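PDB 5WXU: 11S globulin from Wrightia tinctoria, which probably serves as a seed storage protein, a nutrient reservoir built as a hexamer, and binds the plant hormone auxin (indole-3-acetic acid). Local coordinates for residues A62-I67 / R84-N89; Q108-L113 / A174-V179. All coordinates share one frame; numbering follows the deposited sequence.

Contact 1 (A62-I67 / R84-N89); sequences AGYSEI and RHVIEN. With PO4 (phosphate ion), chain N.
Two N-H donors of one guanidinium converge on Glu66 OE1: Arg84 NH2 at 2.7 Å and Arg84 NE at 2.8 Å, a side-on salt bridge between neighbouring strands of the N-terminal cupin domain. The oxygen lies in the guanidinium plane but is met from above its own carboxylate, the two planes being 48° apart. Both side chains rise from the same face of an antiparallel pairing of 63-67 with 80-87; the bend at chi3 of Arg84 (63°) swings NE and NH2 toward the glutamate. Arg84 NH1 turns elsewhere, to Tyr357 OH and Gly383 O of the C-terminal cupin half, so this arginine also ties the two halves together. On the same face Tyr64 takes the crowded chi1 position, with CG between N and the carbonyl carbon (56°), which lays its ring over Val86. Val86 CB makes a CH-pi contact 3.7 Å from the ring centroid, its two methyls lying over the ring near CE1 (CG1) and CE2 (CG2), while Arg57 adds a cation-pi contact. Backbone bonds pair Tyr64 with Val86 and Glu66 with Arg84 in both directions. Gly63 is needed where it stands: a CB there would clash with Val86 O, whose distance to Gly63 CA is already 3.1 Å. On the face of Ser65 and His85, the imidazole is fixed at both nitrogens. Ser65 OG lies in the ring plane, 2.7 Å from His85 ND1 and also bonded to His60, and His85 NE2 donates to O4 of a phosphate ion, probably from the crystallisation liquor, at 3.0 Å.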
loop_
_atom_site.group_PDB
_atom_site.type_symbol
_atom_site.label_atom_id
_atom_site.label_comp_id
_atom_site.label_asym_id
_atom_site.label_seq_id
_atom_site.Cartn_x
_atom_site.Cartn_y
_atom_site.Cartn_z
ATOM N N ALA B 62 19.263 1.593 -41.957
ATOM C CA ALA B 62 18.809 0.255 -41.755
ATOM C C ALA B 62 17.332 0.138 -41.342
ATOM O O ALA B 62 16.927 -0.854 -40.718
ATOM C CB ALA B 62 19.701 -0.453 -40.781
ATOM N N GLY B 63 16.550 1.085 -41.770
ATOM C CA GLY B 63 15.126 1.048 -41.562
ATOM C C GLY B 63 14.566 2.426 -41.662
ATOM O O GLY B 63 15.244 3.310 -42.165
ATOM N N TYR B 64 13.352 2.606 -41.161
ATOM C CA TYR B 64 12.670 3.853 -41.148
ATOM C C TYR B 64 11.658 3.956 -40.012
ATOM O O TYR B 64 11.276 2.934 -39.424
ATOM C CB TYR B 64 11.929 4.132 -42.448
ATOM C CG TYR B 64 10.926 3.094 -42.878
ATOM C CD1 TYR B 64 11.282 2.037 -43.707
ATOM C CD2 TYR B 64 9.588 3.228 -42.497
ATOM C CE1 TYR B 64 10.321 1.074 -44.096
ATOM C CE2 TYR B 64 8.648 2.328 -42.899
ATOM C CZ TYR B 64 9.015 1.262 -43.707
ATOM O OH TYR B 64 8.035 0.384 -44.095
ATOM N N SER B 65 11.287 5.191 -39.709
ATOM C CA SER B 65 10.307 5.474 -38.652
ATOM C C SER B 65 9.169 6.272 -39.153
ATOM O O SER B 65 9.373 7.362 -39.641
ATOM C CB SER B 65 11.003 6.218 -37.501
ATOM O OG SER B 65 12.118 5.467 -37.013
ATOM N N GLU B 66 7.938 5.819 -38.941
ATOM C CA GLU B 66 6.748 6.539 -39.377
ATOM C C GLU B 66 6.065 7.080 -38.170
ATOM O O GLU B 66 5.844 6.305 -37.194
ATOM C CB GLU B 66 5.787 5.617 -40.129
ATOM C CG GLU B 66 6.443 4.888 -41.295
ATOM C CD GLU B 66 5.375 4.103 -42.089
ATOM O OE1 GLU B 66 5.030 2.984 -41.716
ATOM O OE2 GLU B 66 4.874 4.620 -43.080
ATOM N N ILE B 67 5.751 8.366 -38.209
ATOM C CA ILE B 67 5.185 9.101 -37.087
ATOM C C ILE B 67 3.789 9.559 -37.378
ATOM O O ILE B 67 3.536 10.190 -38.427
ATOM C CB ILE B 67 6.082 10.279 -36.722
ATOM C CG1 ILE B 67 7.473 9.774 -36.428
ATOM C CG2 ILE B 67 5.471 11.080 -35.574
ATOM C CD1 ILE B 67 8.455 10.918 -36.325
ATOM N N ARG B 84 5.718 4.013 -35.785
ATOM C CA ARG B 84 5.922 2.646 -36.352
ATOM C C ARG B 84 7.365 2.560 -36.803
ATOM O O ARG B 84 7.750 3.212 -37.810
ATOM C CB ARG B 84 4.935 2.315 -37.477
ATOM C CG ARG B 84 5.100 0.942 -38.058
ATOM C CD ARG B 84 3.865 0.499 -38.843
ATOM N NE ARG B 84 3.600 1.340 -40.002
ATOM C CZ ARG B 84 2.414 1.639 -40.550
ATOM N NH1 ARG B 84 1.217 1.264 -40.025
ATOM N NH2 ARG B 84 2.412 2.375 -41.701
ATOM N N HIS B 85 8.169 1.779 -36.091
ATOM C CA HIS B 85 9.542 1.602 -36.551
ATOM C C HIS B 85 9.646 0.342 -37.367
ATOM O O HIS B 85 9.068 -0.661 -37.028
ATOM C CB HIS B 85 10.526 1.523 -35.393
ATOM C CG HIS B 85 10.625 2.748 -34.566
ATOM N ND1 HIS B 85 11.192 3.945 -35.000
ATOM C CD2 HIS B 85 10.238 2.969 -33.267
ATOM C CE1 HIS B 85 11.161 4.826 -34.009
ATOM N NE2 HIS B 85 10.580 4.259 -32.946
ATOM N N VAL B 86 10.436 0.398 -38.464
ATOM C CA VAL B 86 10.570 -0.725 -39.326
ATOM C C VAL B 86 12.059 -0.921 -39.439
ATOM O O VAL B 86 12.744 -0.017 -39.901
ATOM C CB VAL B 86 9.876 -0.499 -40.679
ATOM C CG1 VAL B 86 10.205 -1.668 -41.610
ATOM C CG2 VAL B 86 8.366 -0.390 -40.477
ATOM N N ILE B 87 12.576 -2.019 -38.903
ATOM C CA ILE B 87 13.998 -2.240 -38.780
ATOM C C ILE B 87 14.353 -3.358 -39.756
ATOM O O ILE B 87 13.929 -4.463 -39.573
ATOM C CB ILE B 87 14.401 -2.646 -37.348
ATOM C CG1 ILE B 87 13.966 -1.559 -36.299
ATOM C CG2 ILE B 87 15.887 -2.873 -37.184
ATOM C CD1 ILE B 87 13.986 -2.066 -34.870
ATOM N N GLU B 88 15.222 -3.069 -40.708
ATOM C CA GLU B 88 15.712 -4.096 -41.637
ATOM C C GLU B 88 16.454 -5.209 -41.007
ATOM O O GLU B 88 16.959 -5.112 -39.898
ATOM C CB GLU B 88 16.624 -3.454 -42.691
ATOM C CG GLU B 88 15.855 -2.539 -43.608
ATOM C CD GLU B 88 16.763 -1.718 -44.546
ATOM O OE1 GLU B 88 17.934 -2.130 -44.816
ATOM O OE2 GLU B 88 16.312 -0.629 -45.001
ATOM N N ASN B 89 16.639 -6.287 -41.760
ATOM C CA ASN B 89 17.555 -7.355 -41.356
ATOM C C ASN B 89 18.946 -6.818 -40.979
ATOM O O ASN B 89 19.434 -5.966 -41.621
ATOM C CB ASN B 89 17.703 -8.386 -42.512
ATOM C CG ASN B 89 18.882 -9.342 -42.308
ATOM O OD1 ASN B 89 19.954 -9.170 -42.951
ATOM N ND2 ASN B 89 18.739 -10.302 -41.390
HETATM P P PO4 N . 11.982 5.615 -29.215
HETATM O O1 PO4 N . 13.112 6.687 -28.803
HETATM O O2 PO4 N . 12.162 4.130 -28.949
HETATM O O3 PO4 N . 10.811 5.800 -28.242
HETATM O O4 PO4 N . 11.243 5.885 -30.528
#

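Contact 2 (Q108-L113 / A174-V179); sequences QGHGIL and ATEKLV
Where the cupin strands 102-108 and 178-185 run antiparallel, this contact takes in the last paired residue of one, Gln108, and the turn that leads into the other. Val179 N donates to Gln108 O at 2.9 Å, in the carbonyl plane. The side chain of Gln108 adds a second tie: with CG anti to the backbone N (chi1 169°) and the chain extended, its amide reaches the turn, and NE2 donates to Lys177 O at 2.9 Å from above that carbonyl's plane. An alanine here lacks the amide and CG, and the turn at Lys177 would probably be held less firmly against the strand. Gly109 follows with a positive phi of 99°, and a CB on it would clash with Lys177 O and Leu178 CA. Beyond it, His110 holds its ring in the crowded chi1 position (73°), so that one face receives Ala174 CB, 3.8 Å from the ring centroid in a CH-pi contact. A water accepts from His110 N and lies 2.9 Å from Glu176 O, linking strand and turn. Glu176 OE1 comes within 4.2 Å of His110 ND1; the two are not in contact, but the nearby carboxylate might make a protonated imidazole somewhat more favourable.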
loop_
_atom_site.group_PDB
_atom_site.type_symbol
_atom_site.label_atom_id
_atom_site.label_comp_id
_atom_site.label_asym_id
_atom_site.label_seq_id
_atom_site.Cartn_x
_atom_site.Cartn_y
_atom_site.Cartn_z
ATOM N N GLN B 108 5.539 -7.589 -36.258
ATOM C CA GLN B 108 6.158 -8.593 -37.109
ATOM C C GLN B 108 7.619 -8.749 -36.753
ATOM O O GLN B 108 8.265 -7.782 -36.420
ATOM C CB GLN B 108 6.047 -8.144 -38.564
ATOM C CG GLN B 108 6.872 -8.932 -39.574
ATOM C CD GLN B 108 6.765 -8.330 -40.985
ATOM O OE1 GLN B 108 5.656 -8.240 -41.526
ATOM N NE2 GLN B 108 7.909 -7.938 -41.591
ATOM N N GLY B 109 8.137 -9.960 -36.873
ATOM C CA GLY B 109 9.532 -10.205 -36.785
ATOM C C GLY B 109 9.935 -10.696 -35.441
ATOM O O GLY B 109 9.074 -11.022 -34.613
ATOM N N HIS B 110 11.203 -10.784 -35.256
ATOM C CA HIS B 110 11.798 -11.208 -33.977
ATOM C C HIS B 110 13.194 -10.666 -33.858
ATOM O O HIS B 110 13.903 -10.369 -34.842
ATOM C CB HIS B 110 11.732 -12.727 -33.746
ATOM C CG HIS B 110 12.674 -13.514 -34.575
ATOM N ND1 HIS B 110 12.336 -14.029 -35.812
ATOM C CD2 HIS B 110 13.933 -13.931 -34.318
ATOM C CE1 HIS B 110 13.386 -14.677 -36.306
ATOM N NE2 HIS B 110 14.362 -14.646 -35.414
ATOM N N GLY B 111 13.593 -10.407 -32.617
ATOM C CA GLY B 111 14.882 -9.807 -32.413
ATOM C C GLY B 111 15.293 -9.719 -30.964
ATOM O O GLY B 111 14.828 -10.478 -30.184
ATOM N N ILE B 112 16.131 -8.754 -30.646
ATOM C CA ILE B 112 16.684 -8.621 -29.268
ATOM C C ILE B 112 16.363 -7.200 -28.819
ATOM O O ILE B 112 16.410 -6.204 -29.625
ATOM C CB ILE B 112 18.230 -8.693 -29.261
ATOM C CG1 ILE B 112 18.777 -9.896 -30.065
ATOM C CG2 ILE B 112 18.747 -8.692 -27.859
ATOM C CD1 ILE B 112 18.316 -11.183 -29.526
ATOM N N LEU B 113 15.954 -7.064 -27.577
ATOM C CA LEU B 113 15.714 -5.718 -27.031
ATOM C C LEU B 113 16.542 -5.604 -25.805
ATOM O O LEU B 113 16.544 -6.497 -24.976
ATOM C CB LEU B 113 14.232 -5.531 -26.716
ATOM C CG LEU B 113 13.894 -4.227 -26.018
ATOM C CD1 LEU B 113 12.796 -3.442 -26.689
ATOM C CD2 LEU B 113 13.487 -4.508 -24.611
ATOM N N ALA B 174 16.227 -11.378 -37.595
ATOM C CA ALA B 174 15.456 -12.166 -38.563
ATOM C C ALA B 174 15.745 -11.660 -39.975
ATOM O O ALA B 174 16.297 -10.582 -40.154
ATOM C CB ALA B 174 13.999 -12.004 -38.275
ATOM N N THR B 175 15.357 -12.454 -40.978
ATOM C CA THR B 175 15.395 -11.985 -42.350
ATOM C C THR B 175 14.278 -11.008 -42.694
ATOM O O THR B 175 14.487 -10.081 -43.544
ATOM C CB THR B 175 15.395 -13.215 -43.332
ATOM O OG1 THR B 175 14.301 -14.053 -43.019
ATOM C CG2 THR B 175 16.672 -14.034 -43.129
ATOM N N GLU B 176 13.059 -11.223 -42.150
ATOM C CA GLU B 176 11.956 -10.277 -42.336
ATOM C C GLU B 176 12.125 -9.044 -41.431
ATOM O O GLU B 176 12.817 -9.122 -40.417
ATOM C CB GLU B 176 10.548 -10.853 -42.142
ATOM C CG GLU B 176 10.156 -11.216 -40.719
ATOM C CD GLU B 176 10.651 -12.564 -40.177
ATOM O OE1 GLU B 176 9.984 -12.978 -39.173
ATOM O OE2 GLU B 176 11.667 -13.205 -40.649
ATOM N N LYS B 177 11.507 -7.964 -41.856
ATOM C CA LYS B 177 11.660 -6.675 -41.118
ATOM C C LYS B 177 11.030 -6.882 -39.741
ATOM O O LYS B 177 10.038 -7.602 -39.605
ATOM C CB LYS B 177 10.956 -5.548 -41.855
ATOM C CG LYS B 177 11.740 -5.158 -43.095
ATOM C CD LYS B 177 11.074 -4.106 -43.943
ATOM C CE LYS B 177 12.072 -3.578 -44.965
ATOM N NZ LYS B 177 11.419 -2.741 -46.008
ATOM N N LEU B 178 11.646 -6.253 -38.746
ATOM C CA LEU B 178 11.101 -6.171 -37.383
ATOM C C LEU B 178 10.282 -4.919 -37.307
ATOM O O LEU B 178 10.800 -3.850 -37.575
ATOM C CB LEU B 178 12.234 -6.142 -36.442
ATOM C CG LEU B 178 11.926 -5.965 -34.938
ATOM C CD1 LEU B 178 11.135 -7.142 -34.433
ATOM C CD2 LEU B 178 13.218 -5.878 -34.155
ATOM N N VAL B 179 8.988 -4.998 -36.980
ATOM C CA VAL B 179 8.096 -3.839 -37.096
ATOM C C VAL B 179 7.584 -3.644 -35.651
ATOM O O VAL B 179 7.019 -4.585 -35.087
ATOM C CB VAL B 179 6.925 -4.066 -38.053
ATOM C CG1 VAL B 179 5.925 -2.953 -37.964
ATOM C CG2 VAL B 179 7.469 -4.235 -39.480
HETATM O O HOH W 1 12.353 -9.497 -37.571
#

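Contacts 1 and 2 meet in one antiparallel cupin sheet, through its neighbouring strands 80-87 and 178-185. Their centres lie about 11 Å apart, and the two strands join them: Ile87 N lies 2.9 Å from Leu178 O, and Val86 CG1 packs on Lys177 CD. Asn89 ND2, 2.8 Å from Ala174 O, adds a polar tie to the turn. Contact 1 is the more buried, with reciprocal backbone bonds, a salt bridge and a histidine bonded at both ring nitrogens. Contact 2 is only partly buried; a single backbone hydrogen bond crosses there, joined by an amide and a water. In both, a glycine stands where a CB would clash with the neighbouring backbone.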